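Local structure of uncharacterized aldehyde dehydrogenase AldY (Bacillus subtilis, 4DNG) at residues A[38-50]-A[207-221]. The protein probably oxidises aldehydes to carboxylates with NAD(+) as an aldehyde dehydrogenase family member, and may help protect the cell against stress from ethanol and related compounds. Residues are numbered along the deposited sequence; the frame is centred on the assembly and turned at random.
Sequences ASLATGKQLEDAF and MLTDVKEIGDGMLTN
Ala41 is held through both polar atoms of its backbone. Its N-H gives a nearly straight hydrogen bond to Leu208 O (2.8 Å, 166° at the hydrogen), in the carbonyl plane, while Ala41 O accepts from Thr209 OG1 at 2.9 Å, the hydroxyl tilted from that carbonyl's plane. Thr209 reaches it because OG1 stands opposite its own backbone N (chi1 -178°). The two bonds tie 207-221 to the turn just ahead of helix 43-60, which starts with a capping box: Thr42 OG1 accepts from Gln45 N, and Gln45 OE1 from Thr42 N. In the other segment, Asp210 is the N-cap of helix 211-214, accepting from Glu213 N on OD1, and both acids also form salt bridges with Arg22.

The apolar part centres on Leu46, whose two methyls divide the work. CD2 presses on Ile214 CG1 (3.6 Å) and lies close over the backbone of Gly217, 3.5 Å from its C; CD1 meets Met218 SD at 3.6 Å and Met207 CG at 3.9 Å. Nearer the strand, Leu40 CD2 packs on Thr209 CA and CD1 on the Asp210 carboxylate.

Phe50 lies against the Asn221 amide, ring and amide planes 44° apart, with CD2 3.5 Å from Asn221 ND2; Asn221 OD1 is bonded to Ile223 N. Met218 SD makes an oblique Met-aromatic contact with the same ring. With an alanine at Phe50, a gap is likely to open between Met218 and Asn221, and the Asn221 amide would lose its apolar backing.

Leu46, Phe50 and Met207 all rest on Val175, and Phe50 also on Val146, so helix 43-60 and the short helices of 207-221 pack on a face of the NAD-binding domain's sheet, across neighbouring parallel strands 135-150 and 173-177; Leu219 reaches helix 233-246.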
# COMPACT_ATOMS: atom_id res chain seq x y z
N ALA A 38 31.14 12.32 13.27
CA ALA A 38 30.89 11.25 12.33
C ALA A 38 31.12 11.77 10.92
O ALA A 38 30.65 12.86 10.57
CB ALA A 38 29.48 10.71 12.49
N SER A 39 31.84 10.97 10.14
CA SER A 39 32.06 11.24 8.73
C SER A 39 30.84 10.77 7.94
O SER A 39 30.29 9.69 8.20
CB SER A 39 33.29 10.50 8.23
OG SER A 39 33.07 9.11 8.31
N LEU A 40 30.44 11.59 6.97
CA LEU A 40 29.21 11.41 6.22
C LEU A 40 29.45 10.56 4.98
O LEU A 40 30.33 10.86 4.18
CB LEU A 40 28.65 12.78 5.82
CG LEU A 40 28.37 13.67 7.03
CD1 LEU A 40 27.80 15.03 6.62
CD2 LEU A 40 27.43 12.94 7.98
N ALA A 41 28.67 9.50 4.83
CA ALA A 41 28.81 8.60 3.69
C ALA A 41 28.22 9.24 2.43
O ALA A 41 27.43 10.18 2.52
CB ALA A 41 28.13 7.29 4.00
N THR A 42 28.59 8.73 1.26
CA THR A 42 28.22 9.38 -0.01
C THR A 42 27.11 8.67 -0.72
O THR A 42 26.85 7.48 -0.47
CB THR A 42 29.36 9.38 -1.03
OG1 THR A 42 29.56 8.04 -1.50
CG2 THR A 42 30.64 9.90 -0.41
N GLY A 43 26.49 9.39 -1.66
CA GLY A 43 25.61 8.77 -2.66
C GLY A 43 26.12 7.44 -3.19
O GLY A 43 25.39 6.43 -3.15
N LYS A 44 27.37 7.41 -3.66
CA LYS A 44 27.94 6.18 -4.19
C LYS A 44 27.93 5.06 -3.14
O LYS A 44 27.47 3.95 -3.43
CB LYS A 44 29.35 6.44 -4.73
CG LYS A 44 29.74 5.54 -5.90
CD LYS A 44 30.36 4.23 -5.44
CE LYS A 44 30.51 3.25 -6.60
NZ LYS A 44 31.24 2.04 -6.15
N GLN A 45 28.39 5.36 -1.92
CA GLN A 45 28.38 4.40 -0.81
C GLN A 45 26.99 3.80 -0.52
O GLN A 45 26.85 2.59 -0.23
CB GLN A 45 28.95 5.05 0.46
CG GLN A 45 30.46 5.27 0.45
CD GLN A 45 30.97 5.86 1.74
OE1 GLN A 45 30.87 7.06 1.97
NE2 GLN A 45 31.55 5.01 2.59
N LEU A 46 25.96 4.64 -0.59
CA LEU A 46 24.56 4.20 -0.41
C LEU A 46 24.18 3.21 -1.49
O LEU A 46 23.65 2.14 -1.19
CB LEU A 46 23.58 5.39 -0.38
CG LEU A 46 22.08 5.16 -0.13
CD1 LEU A 46 21.81 4.51 1.22
CD2 LEU A 46 21.31 6.48 -0.27
N GLU A 47 24.46 3.56 -2.74
CA GLU A 47 24.23 2.62 -3.85
C GLU A 47 24.99 1.31 -3.67
O GLU A 47 24.41 0.25 -3.88
CB GLU A 47 24.50 3.26 -5.20
CG GLU A 47 23.58 4.42 -5.54
CD GLU A 47 24.27 5.49 -6.38
OE1 GLU A 47 25.52 5.50 -6.44
OE2 GLU A 47 23.58 6.34 -6.97
N ASP A 48 26.26 1.34 -3.27
CA ASP A 48 26.95 0.08 -2.91
C ASP A 48 26.12 -0.71 -1.88
O ASP A 48 25.87 -1.91 -2.06
CB ASP A 48 28.35 0.33 -2.34
CG ASP A 48 29.32 0.89 -3.36
OD1 ASP A 48 29.01 0.91 -4.58
OD2 ASP A 48 30.41 1.32 -2.93
N ALA A 49 25.68 -0.02 -0.83
CA ALA A 49 24.95 -0.62 0.28
C ALA A 49 23.65 -1.29 -0.16
O ALA A 49 23.38 -2.43 0.24
CB ALA A 49 24.69 0.42 1.35
N PHE A 50 22.85 -0.60 -0.97
CA PHE A 50 21.70 -1.24 -1.59
C PHE A 50 22.09 -2.49 -2.43
O PHE A 50 21.46 -3.53 -2.30
CB PHE A 50 20.89 -0.24 -2.41
CG PHE A 50 19.91 0.57 -1.57
CD1 PHE A 50 18.93 -0.08 -0.82
CD2 PHE A 50 19.97 1.96 -1.54
CE1 PHE A 50 18.02 0.64 -0.05
CE2 PHE A 50 19.07 2.68 -0.76
CZ PHE A 50 18.09 2.02 -0.02
N MET A 207 23.57 3.54 7.57
CA MET A 207 24.18 4.67 6.89
C MET A 207 24.25 5.91 7.75
O MET A 207 23.22 6.41 8.23
CB MET A 207 23.35 5.01 5.66
CG MET A 207 23.18 3.80 4.77
SD MET A 207 24.79 3.34 4.08
CE MET A 207 24.43 1.62 3.82
N LEU A 208 25.47 6.40 7.96
CA LEU A 208 25.68 7.68 8.63
C LEU A 208 25.94 8.72 7.57
O LEU A 208 26.98 8.73 6.93
CB LEU A 208 26.83 7.58 9.63
CG LEU A 208 26.38 7.29 11.06
CD1 LEU A 208 25.55 6.02 11.12
CD2 LEU A 208 27.58 7.20 11.99
N THR A 209 24.96 9.57 7.36
CA THR A 209 25.02 10.50 6.27
C THR A 209 23.97 11.56 6.45
O THR A 209 23.37 11.67 7.51
CB THR A 209 24.85 9.76 4.93
OG1 THR A 209 24.96 10.71 3.86
CG2 THR A 209 23.50 9.05 4.88
N ASP A 210 23.77 12.38 5.43
CA ASP A 210 22.72 13.39 5.51
C ASP A 210 22.15 13.59 4.12
O ASP A 210 22.66 13.07 3.13
CB ASP A 210 23.21 14.70 6.18
CG ASP A 210 24.22 15.47 5.34
OD1 ASP A 210 24.65 14.96 4.28
OD2 ASP A 210 24.60 16.61 5.72
N VAL A 211 21.04 14.29 4.06
CA VAL A 211 20.37 14.49 2.79
C VAL A 211 21.23 15.33 1.85
O VAL A 211 21.22 15.15 0.63
CB VAL A 211 18.95 15.01 3.01
CG1 VAL A 211 18.36 15.51 1.73
CG2 VAL A 211 18.09 13.88 3.62
N LYS A 212 22.04 16.21 2.44
CA LYS A 212 23.00 16.97 1.67
C LYS A 212 23.92 16.03 0.83
O LYS A 212 24.28 16.35 -0.30
CB LYS A 212 23.81 17.86 2.59
CG LYS A 212 23.02 19.04 3.10
CD LYS A 212 23.81 19.83 4.13
CE LYS A 212 23.11 21.13 4.48
NZ LYS A 212 23.90 21.97 5.43
N GLU A 213 24.29 14.88 1.38
CA GLU A 213 25.03 13.90 0.60
C GLU A 213 24.12 13.14 -0.36
O GLU A 213 24.46 12.93 -1.51
CB GLU A 213 25.79 12.93 1.50
CG GLU A 213 27.09 13.48 2.05
CD GLU A 213 28.00 14.10 0.99
OE1 GLU A 213 28.31 13.40 0.01
OE2 GLU A 213 28.41 15.27 1.16
N ILE A 214 22.94 12.78 0.11
CA ILE A 214 22.24 11.65 -0.45
C ILE A 214 20.99 12.00 -1.23
O ILE A 214 20.48 11.19 -1.98
CB ILE A 214 22.12 10.59 0.67
CG1 ILE A 214 23.13 9.48 0.37
CG2 ILE A 214 20.68 10.18 1.05
CD1 ILE A 214 23.52 8.66 1.57
N GLY A 215 20.53 13.24 -1.12
CA GLY A 215 19.32 13.64 -1.82
C GLY A 215 18.30 12.56 -1.55
O GLY A 215 18.21 12.05 -0.43
N ASP A 216 17.56 12.16 -2.60
CA ASP A 216 16.46 11.22 -2.44
C ASP A 216 16.94 9.75 -2.52
O ASP A 216 16.13 8.82 -2.48
CB ASP A 216 15.35 11.51 -3.46
CG ASP A 216 14.60 12.81 -3.16
OD1 ASP A 216 14.40 13.12 -1.95
OD2 ASP A 216 14.22 13.53 -4.13
N GLY A 217 18.26 9.55 -2.59
CA GLY A 217 18.89 8.21 -2.55
C GLY A 217 18.22 7.05 -1.82
O GLY A 217 18.29 5.91 -2.27
N MET A 218 17.55 7.31 -0.68
CA MET A 218 16.84 6.26 0.04
C MET A 218 15.52 5.90 -0.66
O MET A 218 14.89 4.88 -0.33
CB MET A 218 16.57 6.71 1.48
CG MET A 218 17.82 6.88 2.34
SD MET A 218 18.61 5.30 2.71
CE MET A 218 17.42 4.48 3.74
N LEU A 219 15.12 6.72 -1.64
CA LEU A 219 13.80 6.70 -2.20
C LEU A 219 13.79 6.20 -3.63
O LEU A 219 12.89 5.45 -4.03
CB LEU A 219 13.20 8.11 -2.14
CG LEU A 219 13.15 8.91 -0.83
CD1 LEU A 219 12.27 10.16 -0.98
CD2 LEU A 219 12.66 8.08 0.34
N THR A 220 14.79 6.62 -4.39
CA THR A 220 14.84 6.47 -5.85
C THR A 220 15.50 5.17 -6.31
O THR A 220 15.31 4.72 -7.44
CB THR A 220 15.68 7.61 -6.45
OG1 THR A 220 15.04 8.87 -6.18
CG2 THR A 220 15.78 7.45 -7.95
N ASN A 221 16.33 4.60 -5.45
CA ASN A 221 17.06 3.43 -5.83
C ASN A 221 16.02 2.39 -6.22
O ASN A 221 15.05 2.17 -5.47
CB ASN A 221 17.97 2.95 -4.70
CG ASN A 221 18.95 1.90 -5.15
OD1 ASN A 221 18.56 0.85 -5.64
ND2 ASN A 221 20.24 2.17 -5.00